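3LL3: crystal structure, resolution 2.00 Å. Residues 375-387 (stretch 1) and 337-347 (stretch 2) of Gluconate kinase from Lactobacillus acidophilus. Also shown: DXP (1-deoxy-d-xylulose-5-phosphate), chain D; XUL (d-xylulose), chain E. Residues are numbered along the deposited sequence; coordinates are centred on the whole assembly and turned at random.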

# COMPACT_ATOMS: atom_id res chain seq x y z
N GLY A 375 6.17 -9.62 4.34
CA GLY A 375 6.47 -8.32 4.92
C GLY A 375 6.74 -8.43 6.41
O GLY A 375 7.68 -7.80 6.94
N ILE A 376 5.92 -9.21 7.11
CA ILE A 376 6.10 -9.43 8.53
C ILE A 376 7.52 -9.95 8.77
O ILE A 376 8.26 -9.43 9.60
CB ILE A 376 5.05 -10.40 9.09
CG1 ILE A 376 3.72 -9.67 9.28
CG2 ILE A 376 5.50 -10.96 10.45
CD1 ILE A 376 2.54 -10.59 9.49
N ILE A 377 7.93 -10.94 7.98
CA ILE A 377 9.25 -11.57 8.12
C ILE A 377 10.38 -10.65 7.67
O ILE A 377 11.45 -10.63 8.27
CB ILE A 377 9.30 -12.89 7.31
CG1 ILE A 377 8.22 -13.85 7.82
CG2 ILE A 377 10.69 -13.55 7.40
CD1 ILE A 377 8.22 -15.21 7.07
N PHE A 378 10.15 -9.92 6.57
CA PHE A 378 11.14 -8.95 6.09
C PHE A 378 11.45 -7.91 7.19
O PHE A 378 12.59 -7.51 7.39
CB PHE A 378 10.62 -8.21 4.84
CG PHE A 378 10.94 -8.89 3.52
CD1 PHE A 378 12.17 -9.50 3.31
CD2 PHE A 378 10.02 -8.87 2.49
CE1 PHE A 378 12.47 -10.09 2.10
CE2 PHE A 378 10.31 -9.46 1.26
CZ PHE A 378 11.54 -10.07 1.06
N ASN A 379 10.41 -7.47 7.89
CA ASN A 379 10.57 -6.46 8.94
C ASN A 379 11.49 -7.02 10.04
O ASN A 379 12.40 -6.34 10.51
CB ASN A 379 9.19 -6.10 9.49
CG ASN A 379 9.23 -5.03 10.56
OD1 ASN A 379 8.55 -5.15 11.59
ND2 ASN A 379 9.99 -3.97 10.33
N LEU A 380 11.24 -8.26 10.43
CA LEU A 380 12.07 -8.97 11.40
C LEU A 380 13.50 -9.15 10.90
O LEU A 380 14.45 -9.09 11.68
CB LEU A 380 11.45 -10.33 11.74
CG LEU A 380 10.19 -10.31 12.61
CD1 LEU A 380 9.35 -11.58 12.42
CD2 LEU A 380 10.51 -10.08 14.07
N TYR A 381 13.65 -9.39 9.60
CA TYR A 381 14.98 -9.58 9.04
C TYR A 381 15.70 -8.25 8.99
O TYR A 381 16.93 -8.19 9.10
CB TYR A 381 14.89 -10.19 7.65
CG TYR A 381 16.22 -10.36 6.96
CD1 TYR A 381 17.19 -11.23 7.46
CD2 TYR A 381 16.50 -9.66 5.81
CE1 TYR A 381 18.41 -11.39 6.81
CE2 TYR A 381 17.70 -9.81 5.15
CZ TYR A 381 18.65 -10.68 5.65
OH TYR A 381 19.85 -10.83 4.97
N ASP A 382 14.92 -7.19 8.80
CA ASP A 382 15.42 -5.81 8.82
C ASP A 382 16.02 -5.53 10.22
O ASP A 382 17.14 -5.02 10.35
CB ASP A 382 14.24 -4.88 8.51
CG ASP A 382 14.65 -3.41 8.33
OD1 ASP A 382 15.85 -3.09 8.47
OD2 ASP A 382 13.77 -2.58 8.03
N ALA A 383 15.28 -5.88 11.26
CA ALA A 383 15.76 -5.68 12.63
C ALA A 383 16.97 -6.58 12.91
O ALA A 383 17.98 -6.12 13.41
CB ALA A 383 14.66 -5.93 13.66
N ALA A 384 16.88 -7.85 12.55
CA ALA A 384 18.01 -8.77 12.70
C ALA A 384 19.29 -8.25 12.02
O ALA A 384 20.38 -8.35 12.57
CB ALA A 384 17.65 -10.15 12.17
N SER A 385 19.14 -7.73 10.81
CA SER A 385 20.27 -7.23 10.03
C SER A 385 20.97 -6.04 10.69
O SER A 385 22.17 -5.84 10.49
CB SER A 385 19.81 -6.84 8.62
OG SER A 385 19.37 -7.98 7.89
N ASN A 386 20.22 -5.24 11.45
CA ASN A 386 20.84 -4.16 12.22
C ASN A 386 21.81 -4.70 13.27
O ASN A 386 22.86 -4.12 13.50
CB ASN A 386 19.77 -3.30 12.90
CG ASN A 386 19.01 -2.43 11.93
OD1 ASN A 386 19.47 -2.18 10.82
ND2 ASN A 386 17.84 -1.95 12.35
N LEU A 387 21.44 -5.83 13.88
CA LEU A 387 22.24 -6.50 14.91
C LEU A 387 23.55 -7.05 14.35
O LEU A 387 24.63 -6.85 14.91
CB LEU A 387 21.45 -7.67 15.47
CG LEU A 387 20.65 -7.71 16.77
CD1 LEU A 387 20.13 -6.35 17.23
CD2 LEU A 387 19.52 -8.74 16.66
C1 DXP D . -0.12 6.13 19.27
C2 DXP D . -0.54 4.68 18.90
C3 DXP D . 0.05 3.54 19.78
C4 DXP D . 1.59 3.67 19.75
C5 DXP D . 2.58 2.54 20.12
O2 DXP D . -0.96 4.44 17.82
O3 DXP D . -0.52 2.33 19.48
O4 DXP D . 1.93 4.33 18.57
O5 DXP D . 3.65 2.31 19.25
P DXP D . 5.24 2.06 19.65
O2P DXP D . 5.96 3.46 19.91
O1P DXP D . 5.34 0.94 20.80
O3P DXP D . 5.97 1.61 18.52
C1 XUL E . 12.35 -6.53 25.83
C2 XUL E . 11.60 -5.20 25.66
C3 XUL E . 10.06 -5.13 25.86
C4 XUL E . 9.42 -6.35 26.55
C5 XUL E . 9.75 -6.45 28.06
O1 XUL E . 12.89 -6.94 24.60
O2 XUL E . 12.22 -4.22 25.31
O3 XUL E . 9.43 -5.01 24.61
O4 XUL E . 8.03 -6.24 26.40
O5 XUL E . 8.78 -7.20 28.74
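Stretch 2, residues 337-347: LPYLGGERAPI

A helix offers one face to whatever packs against it, and a chain without regular structure can follow that face by touching it at intervals. Gluconate kinase gives a compact example. Residues 375-387 are helical throughout, while 337-347 form an irregular segment that runs in the same general direction along the helix: the CA atoms of Leu337 and Gly375 lie 5.7 Å apart, and those of Pro346 and Ala383 4.6 Å apart. Between these ends the segment bends through a type I turn from Tyr339 to Gly342, a region out of reach of the helix at Leu340, Gly341 and Gly342. Gly342 has a positive phi, which favours glycine.

Two prolines carry much of the contact, by van der Waals packing against both apolar side chains and polar atoms of the helix. Pro338 lies over the turn from Gly375 to Asn379, its CG 3.4 Å from Gly375 O and 3.5 Å from Asn379 CB, with its CB 4.3 Å from Ile376 CG1. Pro346, preceded by a cis peptide bond, sits farther along: its CB is 3.7 Å from Ala383 CA and 3.5 Å from Asn386 ND2, and its CG is 3.3 Å from Asp382 OD2. Ala383 CB lies 4.0 Å from Pro346 CB and meets Ala345 CB at 4.2 Å.

Polar groups occupy the space between the prolines. Asn379 points toward the segment and has more area covered by the segment than any other residue of the helix, near Tyr339, Glu343 and Pro346; its amide is probably turned over in the model. A water bridges the stretches, donating to Asp382 OD2 at 2.6 Å and hydrogen-bonding Tyr339 OH at 2.7 Å. Within the segment, Arg344 N donates to Glu343 OE1 at 2.6 Å. Arg344 itself stays clear of the helix, and its NH1 donates to O3 of xylulose at 2.7 Å. The segment thus packs on the helix while contributing to ligand binding.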

# COMPACT_ATOMS: atom_id res chain seq x y z
N LEU A 337 4.62 -3.23 3.84
CA LEU A 337 5.27 -2.71 5.05
C LEU A 337 4.30 -2.95 6.22
O LEU A 337 3.18 -2.45 6.20
CB LEU A 337 5.61 -1.22 4.91
CG LEU A 337 6.50 -0.79 3.73
CD1 LEU A 337 6.75 0.73 3.72
CD2 LEU A 337 7.83 -1.53 3.77
N PRO A 338 4.72 -3.74 7.22
CA PRO A 338 3.79 -4.27 8.23
C PRO A 338 3.49 -3.34 9.40
O PRO A 338 2.90 -3.80 10.38
CB PRO A 338 4.51 -5.50 8.77
CG PRO A 338 5.95 -5.31 8.43
CD PRO A 338 6.10 -4.22 7.40
N TYR A 339 3.85 -2.06 9.31
CA TYR A 339 3.81 -1.21 10.50
C TYR A 339 2.43 -0.76 10.95
O TYR A 339 2.22 0.43 11.20
CB TYR A 339 4.67 0.02 10.28
CG TYR A 339 5.97 -0.25 9.58
CD1 TYR A 339 6.87 -1.20 10.05
CD2 TYR A 339 6.34 0.51 8.49
CE1 TYR A 339 8.09 -1.40 9.41
CE2 TYR A 339 7.53 0.31 7.84
CZ TYR A 339 8.41 -0.64 8.31
OH TYR A 339 9.60 -0.80 7.63
N LEU A 340 1.50 -1.70 11.11
CA LEU A 340 0.14 -1.36 11.53
C LEU A 340 0.03 -0.60 12.88
O LEU A 340 -0.68 0.38 12.98
CB LEU A 340 -0.76 -2.61 11.50
CG LEU A 340 -1.55 -2.81 10.19
CD1 LEU A 340 -0.63 -2.81 9.02
CD2 LEU A 340 -2.31 -4.11 10.23
N GLY A 341 0.75 -1.04 13.90
CA GLY A 341 0.66 -0.37 15.20
C GLY A 341 1.80 0.59 15.53
O GLY A 341 2.23 0.65 16.68
N GLY A 342 2.28 1.35 14.55
CA GLY A 342 3.56 2.03 14.73
C GLY A 342 4.60 0.93 14.88
O GLY A 342 4.26 -0.26 14.82
N GLU A 343 5.86 1.29 15.08
CA GLU A 343 6.89 0.25 15.21
C GLU A 343 8.05 0.65 16.10
O GLU A 343 8.48 1.82 16.09
CB GLU A 343 7.40 -0.16 13.82
CG GLU A 343 8.34 -1.37 13.82
CD GLU A 343 7.76 -2.54 14.59
OE1 GLU A 343 7.78 -2.52 15.85
OE2 GLU A 343 7.29 -3.49 13.93
N ARG A 344 8.56 -0.31 16.87
CA ARG A 344 9.81 -0.12 17.58
C ARG A 344 10.94 -0.55 16.63
O ARG A 344 11.09 0.05 15.58
CB ARG A 344 9.79 -0.82 18.96
CG ARG A 344 8.93 -0.02 19.95
CD ARG A 344 8.70 -0.72 21.29
NE ARG A 344 7.88 -1.91 21.13
CZ ARG A 344 7.91 -2.96 21.95
NH1 ARG A 344 8.73 -2.97 22.99
NH2 ARG A 344 7.14 -4.02 21.71
N ALA A 345 11.73 -1.57 16.96
CA ALA A 345 12.74 -2.01 16.00
C ALA A 345 12.01 -2.54 14.77
O ALA A 345 10.97 -3.16 14.92
CB ALA A 345 13.63 -3.09 16.58
N PRO A 346 12.56 -2.30 13.56
CA PRO A 346 13.82 -1.57 13.30
C PRO A 346 13.69 -0.06 13.05
O PRO A 346 14.71 0.63 13.08
CB PRO A 346 14.34 -2.26 12.04
CG PRO A 346 13.08 -2.48 11.26
CD PRO A 346 11.98 -2.80 12.29
N ILE A 347 12.49 0.47 12.83
CA ILE A 347 12.37 1.88 12.42
C ILE A 347 12.14 2.89 13.56
O ILE A 347 12.34 4.09 13.38
CB ILE A 347 11.30 2.08 11.34
CG1 ILE A 347 9.93 1.64 11.86
CG2 ILE A 347 11.64 1.30 10.08
CD1 ILE A 347 8.78 2.11 10.96
O HOH W 1 11.16 -2.86 8.26